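PDB 6OAW: WYL1 from Ruminococcus sp., which is a WYL-domain accessory protein that modulates the Type VI-D CRISPR-Cas system, in which it probably acts on the RNA-guided effector nuclease. Local coordinates for residues 93-96 / 97-100; 139-142 / 143-147. One frame throughout, in Å; residues are numbered along the deposited sequence.

Interaction 1 (93-96 / 97-100); sequences WQIE and EIDD
Trp93 and Glu97, one helical turn apart, send their side chains out alongside each other in the same direction, with the indole and carboxylate planes turned 69° to one another. The indole presents CZ3 to the acid group, 3.7 Å from Glu97 OE1, while Glu97 OE2 lies in the ring plane at its edge. Trp93 holds CG between its backbone N and carbonyl carbon (chi1 72°), which lays the ring back beneath Gln94, whose CG sits over the ring centre 3.3 Å above the plane. Glu97 runs out extended, with CG opposite its own N (chi1 -177°), to reach level with the benzo ring. Between the two residues runs an i to i+4 backbone bond, Glu97 N to Trp93 O at 2.9 Å, bent at the hydrogen. The next bond reaches back only three residues, Ile98 N to Ile95 O at 3.1 Å, with the donor above the carbonyl plane, as the chain leaves the helix in an extended conformation. Ile98 folds CG1 back over that oxygen, 3.2 Å from Ile95 O; its CD1 lies 3.4 Å from Ile95 O, with Ile95 CD1 only loosely opposed at 4.5 Å. With an alanine here, the cover over Ile95 O is likely to be lost and Ile110 and Leu114 to be deprived of an apolar neighbour. Trp93 NE1 is bonded to Leu87 O and Gln94 NE2 to Phe90 O, anchoring the short helix 92-96 to the preceding loop. Gln94, Ile95 and Ile98 all pack on helix 104-122, whereas Glu97 lies against Lys117 of the second subunit.

Interaction 2 (139-142 / 143-147); sequences RDLY and DTLSS
Asp143 N to Arg139 O, Thr144 N to Asp140 O and Leu145 N to Leu141 O are successive i to i+4 bonds of an alpha-helical turn, the last 2.9 Å long with the donor almost in line with C=O. Asp140 O also takes the hydroxyl Thr144 OG1 at 3.3 Å, the two donors arriving from opposite faces of the carbonyl plane. On the apolar side Leu141 and Leu145 meet at an oblique angle, Leu141 CG touching Leu145 CD1 at 3.7 Å. Tyr142 and Asp143 cross nearly at right angles, and Asp143 OD1 lies in the ring plane at its edge, 3.9 Å from Tyr142 CD1; the acid is claimed by a salt bridge to Arg13, and the phenol by Pro11 O. Beyond Leu145, Ser146 turns OG back over the preceding turn (chi1 58°), 2.9 Å from Tyr142 O and 3.2 Å from Asp143 O. Thr144 O is gripped twice, by Ser147 N and by Ser147 OG at 2.8 Å. Leu141 and Leu145 bury against Phe63 of helix 55-71, Thr144 leans on Tyr67 there, and Tyr142 touches Leu10 and Arg13 of the N-terminal loop and meets the ring of Tyr19.

From the N terminus the chain lays down the loop that interaction 2 later meets, then helix 55-71. Interaction 1 follows, covering the short helix 92-96 and the start of the loop into helix 104-122, against which it packs. Strand 131-136 leads on to helix 139-145, where interaction 2 spans the helix and the turn toward helix 151-156. Each contact is confined to adjacent residues and closes no long loop; they stand in series, neither enclosing nor crossing the other, with centres 25 Å apart. Helix 55-71 is common ground: its Ser70 bonds the backbone of Trp93, while Thr60, Phe63 and Tyr67 receive side chains of helix 139-145. Interaction 1 also reaches the second subunit.

Interaction 1 (93-96 / 97-100)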
ATOM      1  N   TRP B  93     -18.354  13.579  -6.842  1.00 44.49           N
ATOM      2  CA  TRP B  93     -18.829  12.572  -5.866  1.00 42.80           C
ATOM      3  C   TRP B  93     -18.666  13.130  -4.452  1.00 42.51           C
ATOM      4  O   TRP B  93     -19.481  12.753  -3.585  1.00 39.73           O
ATOM      5  CB  TRP B  93     -18.152  11.208  -6.028  1.00 41.04           C
ATOM      6  CG  TRP B  93     -16.723  11.147  -5.599  1.00 41.07           C
ATOM      7  CD1 TRP B  93     -15.629  11.339  -6.397  1.00 42.20           C
ATOM      8  CD2 TRP B  93     -16.214  10.759  -4.310  1.00 41.57           C
ATOM      9  NE1 TRP B  93     -14.483  11.164  -5.673  1.00 42.37           N
ATOM     10  CE2 TRP B  93     -14.808  10.793  -4.395  1.00 41.02           C
ATOM     11  CE3 TRP B  93     -16.801  10.368  -3.095  1.00 41.78           C
ATOM     12  CZ2 TRP B  93     -13.990  10.475  -3.310  1.00 42.08           C
ATOM     13  CZ3 TRP B  93     -15.996  10.070  -2.012  1.00 41.57           C
ATOM     14  CH2 TRP B  93     -14.604  10.127  -2.119  1.00 41.52           C
ATOM     15  N   GLN B  94     -17.618  13.919  -4.212  1.00 42.87           N
ATOM     16  CA  GLN B  94     -17.286  14.387  -2.843  1.00 43.18           C
ATOM     17  C   GLN B  94     -18.299  15.458  -2.450  1.00 45.02           C
ATOM     18  O   GLN B  94     -18.643  15.499  -1.282  1.00 45.70           O
ATOM     19  CB  GLN B  94     -15.853  14.892  -2.718  1.00 43.16           C
ATOM     20  CG  GLN B  94     -14.851  13.818  -3.052  1.00 42.51           C
ATOM     21  CD  GLN B  94     -13.445  14.257  -2.794  1.00 43.70           C
ATOM     22  OE1 GLN B  94     -13.078  14.517  -1.652  1.00 45.46           O
ATOM     23  NE2 GLN B  94     -12.637  14.266  -3.849  1.00 42.46           N
ATOM     24  N   ILE B  95     -18.826  16.211  -3.413  1.00 45.82           N
ATOM     25  CA  ILE B  95     -19.924  17.189  -3.171  1.00 46.75           C
ATOM     26  C   ILE B  95     -21.215  16.410  -2.925  1.00 46.95           C
ATOM     27  O   ILE B  95     -21.871  16.696  -1.928  1.00 46.73           O
ATOM     28  CB  ILE B  95     -20.057  18.196  -4.321  1.00 46.95           C
ATOM     29  CG1 ILE B  95     -18.751  18.968  -4.504  1.00 47.68           C
ATOM     30  CG2 ILE B  95     -21.251  19.117  -4.119  1.00 46.44           C
ATOM     31  CD1 ILE B  95     -18.251  19.695  -3.274  1.00 47.99           C
ATOM     32  N   GLU B  96     -21.532  15.426  -3.758  1.00 47.36           N
ATOM     33  CA  GLU B  96     -22.787  14.637  -3.655  1.00 49.25           C
ATOM     34  C   GLU B  96     -22.812  13.778  -2.381  1.00 48.84           C
ATOM     35  O   GLU B  96     -23.906  13.470  -1.913  1.00 50.32           O
ATOM     36  CB  GLU B  96     -22.985  13.850  -4.941  1.00 52.58           C
ATOM     37  CG  GLU B  96     -23.424  14.779  -6.070  1.00 58.44           C
ATOM     38  CD  GLU B  96     -23.377  14.216  -7.465  1.00 62.41           C
ATOM     39  OE1 GLU B  96     -22.847  13.091  -7.632  1.00 67.68           O
ATOM     40  OE2 GLU B  96     -23.864  14.911  -8.373  1.00 68.34           O
ATOM     41  N   GLU B  97     -21.657  13.436  -1.821  1.00 45.08           N
ATOM     42  CA  GLU B  97     -21.547  12.635  -0.586  1.00 44.77           C
ATOM     43  C   GLU B  97     -21.993  13.466   0.627  1.00 42.75           C
ATOM     44  O   GLU B  97     -22.329  12.888   1.636  1.00 41.70           O
ATOM     45  CB  GLU B  97     -20.096  12.175  -0.415  1.00 46.22           C
ATOM     46  CG  GLU B  97     -19.867  11.293   0.785  1.00 47.66           C
ATOM     47  CD  GLU B  97     -18.423  10.834   0.924  1.00 50.52           C
ATOM     48  OE1 GLU B  97     -17.523  11.687   0.917  1.00 51.98           O
ATOM     49  OE2 GLU B  97     -18.202   9.621   1.032  1.00 54.68           O
ATOM     50  N   ILE B  98     -21.963  14.792   0.556  1.00 42.71           N
ATOM     51  CA  ILE B  98     -22.363  15.651   1.704  1.00 42.62           C
ATOM     52  C   ILE B  98     -23.770  15.239   2.185  1.00 41.81           C
ATOM     53  O   ILE B  98     -24.699  15.134   1.375  1.00 41.18           O
ATOM     54  CB  ILE B  98     -22.283  17.129   1.322  1.00 43.30           C
ATOM     55  CG1 ILE B  98     -20.849  17.527   0.971  1.00 43.17           C
ATOM     56  CG2 ILE B  98     -22.878  18.005   2.437  1.00 42.87           C
ATOM     57  CD1 ILE B  98     -20.749  18.924   0.364  1.00 44.57           C
ATOM     58  N   ASP B  99     -23.909  15.002   3.478  1.00 41.83           N
ATOM     59  CA  ASP B  99     -25.195  14.650   4.137  1.00 42.19           C
ATOM     60  C   ASP B  99     -26.361  15.412   3.474  1.00 43.15           C
ATOM     61  O   ASP B  99     -26.506  16.655   3.618  1.00 41.71           O
ATOM     62  CB  ASP B  99     -25.038  14.887   5.638  1.00 43.15           C
ATOM     63  CG  ASP B  99     -26.311  14.707   6.432  1.00 44.20           C
ATOM     64  OD1 ASP B  99     -27.290  14.218   5.823  1.00 43.16           O
ATOM     65  OD2 ASP B  99     -26.322  15.141   7.623  1.00 46.48           O
ATOM     66  N   ASP B 100     -27.196  14.656   2.788  1.00 44.07           N
ATOM     67  CA  ASP B 100     -28.381  15.127   2.034  1.00 46.65           C
ATOM     68  C   ASP B 100     -29.390  15.813   2.974  1.00 45.67           C
ATOM     69  O   ASP B 100     -30.153  16.652   2.470  1.00 45.38           O
ATOM     70  CB  ASP B 100     -28.988  13.922   1.318  1.00 49.75           C
ATOM     71  CG  ASP B 100     -30.098  14.241   0.359  1.00 54.79           C
ATOM     72  OD1 ASP B 100     -30.193  15.407  -0.091  1.00 55.39           O
ATOM     73  OD2 ASP B 100     -30.860  13.298   0.079  1.00 65.16           O
TER

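Interaction 2 (139-142 / 143-147)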
ATOM      1  N   ARG B 139     -10.929  13.048 -29.456  1.00 82.57           N
ATOM      2  CA  ARG B 139     -12.135  13.897 -29.595  1.00 84.18           C
ATOM      3  C   ARG B 139     -13.066  13.688 -28.392  1.00 80.29           C
ATOM      4  O   ARG B 139     -13.568  14.701 -27.891  1.00 80.41           O
ATOM      5  CB  ARG B 139     -12.847  13.610 -30.916  1.00 87.72           C
ATOM      6  CG  ARG B 139     -13.723  14.757 -31.400  1.00 90.44           C
ATOM      7  CD  ARG B 139     -14.353  14.392 -32.732  1.00 94.77           C
ATOM      8  NE  ARG B 139     -15.328  13.333 -32.552  1.00 94.41           N
ATOM      9  CZ  ARG B 139     -15.972  12.715 -33.529  1.00 97.66           C
ATOM     10  NH1 ARG B 139     -15.761  13.044 -34.794  1.00101.21           N
ATOM     11  NH2 ARG B 139     -16.842  11.768 -33.226  1.00 97.81           N
ATOM     12  N   ASP B 140     -13.308  12.446 -27.960  1.00 77.83           N
ATOM     13  CA  ASP B 140     -14.245  12.142 -26.839  1.00 75.23           C
ATOM     14  C   ASP B 140     -13.729  12.791 -25.552  1.00 70.80           C
ATOM     15  O   ASP B 140     -14.548  13.415 -24.856  1.00 71.77           O
ATOM     16  CB  ASP B 140     -14.489  10.641 -26.649  1.00 74.59           C
ATOM     17  CG  ASP B 140     -15.369  10.050 -27.733  1.00 79.14           C
ATOM     18  OD1 ASP B 140     -16.024  10.829 -28.440  1.00 83.34           O
ATOM     19  OD2 ASP B 140     -15.367   8.826 -27.897  1.00 80.90           O
ATOM     20  N   LEU B 141     -12.429  12.690 -25.266  1.00 68.27           N
ATOM     21  CA  LEU B 141     -11.835  13.309 -24.052  1.00 64.98           C
ATOM     22  C   LEU B 141     -11.886  14.830 -24.200  1.00 66.10           C
ATOM     23  O   LEU B 141     -12.166  15.504 -23.204  1.00 64.94           O
ATOM     24  CB  LEU B 141     -10.402  12.831 -23.805  1.00 62.59           C
ATOM     25  CG  LEU B 141      -9.776  13.381 -22.515  1.00 60.30           C
ATOM     26  CD1 LEU B 141     -10.597  13.019 -21.285  1.00 57.55           C
ATOM     27  CD2 LEU B 141      -8.355  12.888 -22.328  1.00 59.45           C
ATOM     28  N   TYR B 142     -11.651  15.374 -25.391  1.00 69.39           N
ATOM     29  CA  TYR B 142     -11.691  16.844 -25.594  1.00 71.11           C
ATOM     30  C   TYR B 142     -13.069  17.361 -25.188  1.00 71.29           C
ATOM     31  O   TYR B 142     -13.129  18.363 -24.455  1.00 69.82           O
ATOM     32  CB  TYR B 142     -11.365  17.278 -27.027  1.00 75.22           C
ATOM     33  CG  TYR B 142     -11.217  18.776 -27.115  1.00 77.21           C
ATOM     34  CD1 TYR B 142     -12.331  19.585 -27.271  1.00 79.63           C
ATOM     35  CD2 TYR B 142      -9.991  19.389 -26.906  1.00 76.71           C
ATOM     36  CE1 TYR B 142     -12.219  20.965 -27.290  1.00 81.37           C
ATOM     37  CE2 TYR B 142      -9.866  20.765 -26.904  1.00 78.58           C
ATOM     38  CZ  TYR B 142     -10.985  21.554 -27.091  1.00 80.95           C
ATOM     39  OH  TYR B 142     -10.864  22.908 -27.081  1.00 82.51           O
ATOM     40  N   ASP B 143     -14.127  16.687 -25.654  1.00 73.53           N
ATOM     41  CA  ASP B 143     -15.543  17.103 -25.440  1.00 74.82           C
ATOM     42  C   ASP B 143     -15.901  16.954 -23.954  1.00 71.53           C
ATOM     43  O   ASP B 143     -16.650  17.804 -23.476  1.00 73.18           O
ATOM     44  CB  ASP B 143     -16.488  16.377 -26.405  1.00 77.64           C
ATOM     45  CG  ASP B 143     -16.318  16.840 -27.844  1.00 82.20           C
ATOM     46  OD1 ASP B 143     -15.788  17.955 -28.052  1.00 82.98           O
ATOM     47  OD2 ASP B 143     -16.699  16.083 -28.749  1.00 85.95           O
ATOM     48  N   THR B 144     -15.347  15.974 -23.240  1.00 67.58           N
ATOM     49  CA  THR B 144     -15.526  15.847 -21.762  1.00 64.55           C
ATOM     50  C   THR B 144     -14.821  17.018 -21.066  1.00 63.40           C
ATOM     51  O   THR B 144     -15.443  17.659 -20.216  1.00 61.60           O
ATOM     52  CB  THR B 144     -15.040  14.490 -21.235  1.00 61.70           C
ATOM     53  OG1 THR B 144     -15.822  13.466 -21.845  1.00 61.56           O
ATOM     54  CG2 THR B 144     -15.150  14.364 -19.733  1.00 59.10           C
ATOM     55  N   LEU B 145     -13.574  17.311 -21.431  1.00 64.19           N
ATOM     56  CA  LEU B 145     -12.767  18.352 -20.745  1.00 63.86           C
ATOM     57  C   LEU B 145     -13.264  19.758 -21.100  1.00 65.94           C
ATOM     58  O   LEU B 145     -12.818  20.715 -20.434  1.00 66.06           O
ATOM     59  CB  LEU B 145     -11.304  18.175 -21.140  1.00 63.79           C
ATOM     60  CG  LEU B 145     -10.631  16.912 -20.618  1.00 61.98           C
ATOM     61  CD1 LEU B 145      -9.225  16.813 -21.168  1.00 63.63           C
ATOM     62  CD2 LEU B 145     -10.573  16.905 -19.112  1.00 59.75           C
ATOM     63  N   SER B 146     -14.137  19.897 -22.100  1.00 67.69           N
ATOM     64  CA  SER B 146     -14.735  21.204 -22.488  1.00 71.84           C
ATOM     65  C   SER B 146     -16.214  21.263 -22.073  1.00 72.34           C
ATOM     66  O   SER B 146     -16.853  22.292 -22.352  1.00 77.03           O
ATOM     67  CB  SER B 146     -14.568  21.456 -23.979  1.00 73.26           C
ATOM     68  OG  SER B 146     -15.181  20.409 -24.718  1.00 73.22           O
ATOM     69  N   SER B 147     -16.760  20.203 -21.468  1.00 71.42           N
ATOM     70  CA  SER B 147     -18.193  20.125 -21.079  1.00 71.36           C
ATOM     71  C   SER B 147     -18.409  20.879 -19.771  1.00 69.49           C
ATOM     72  O   SER B 147     -17.415  21.245 -19.119  1.00 67.99           O
ATOM     73  CB  SER B 147     -18.671  18.706 -20.940  1.00 70.32           C
ATOM     74  OG  SER B 147     -18.129  18.125 -19.773  1.00 67.34           O
TER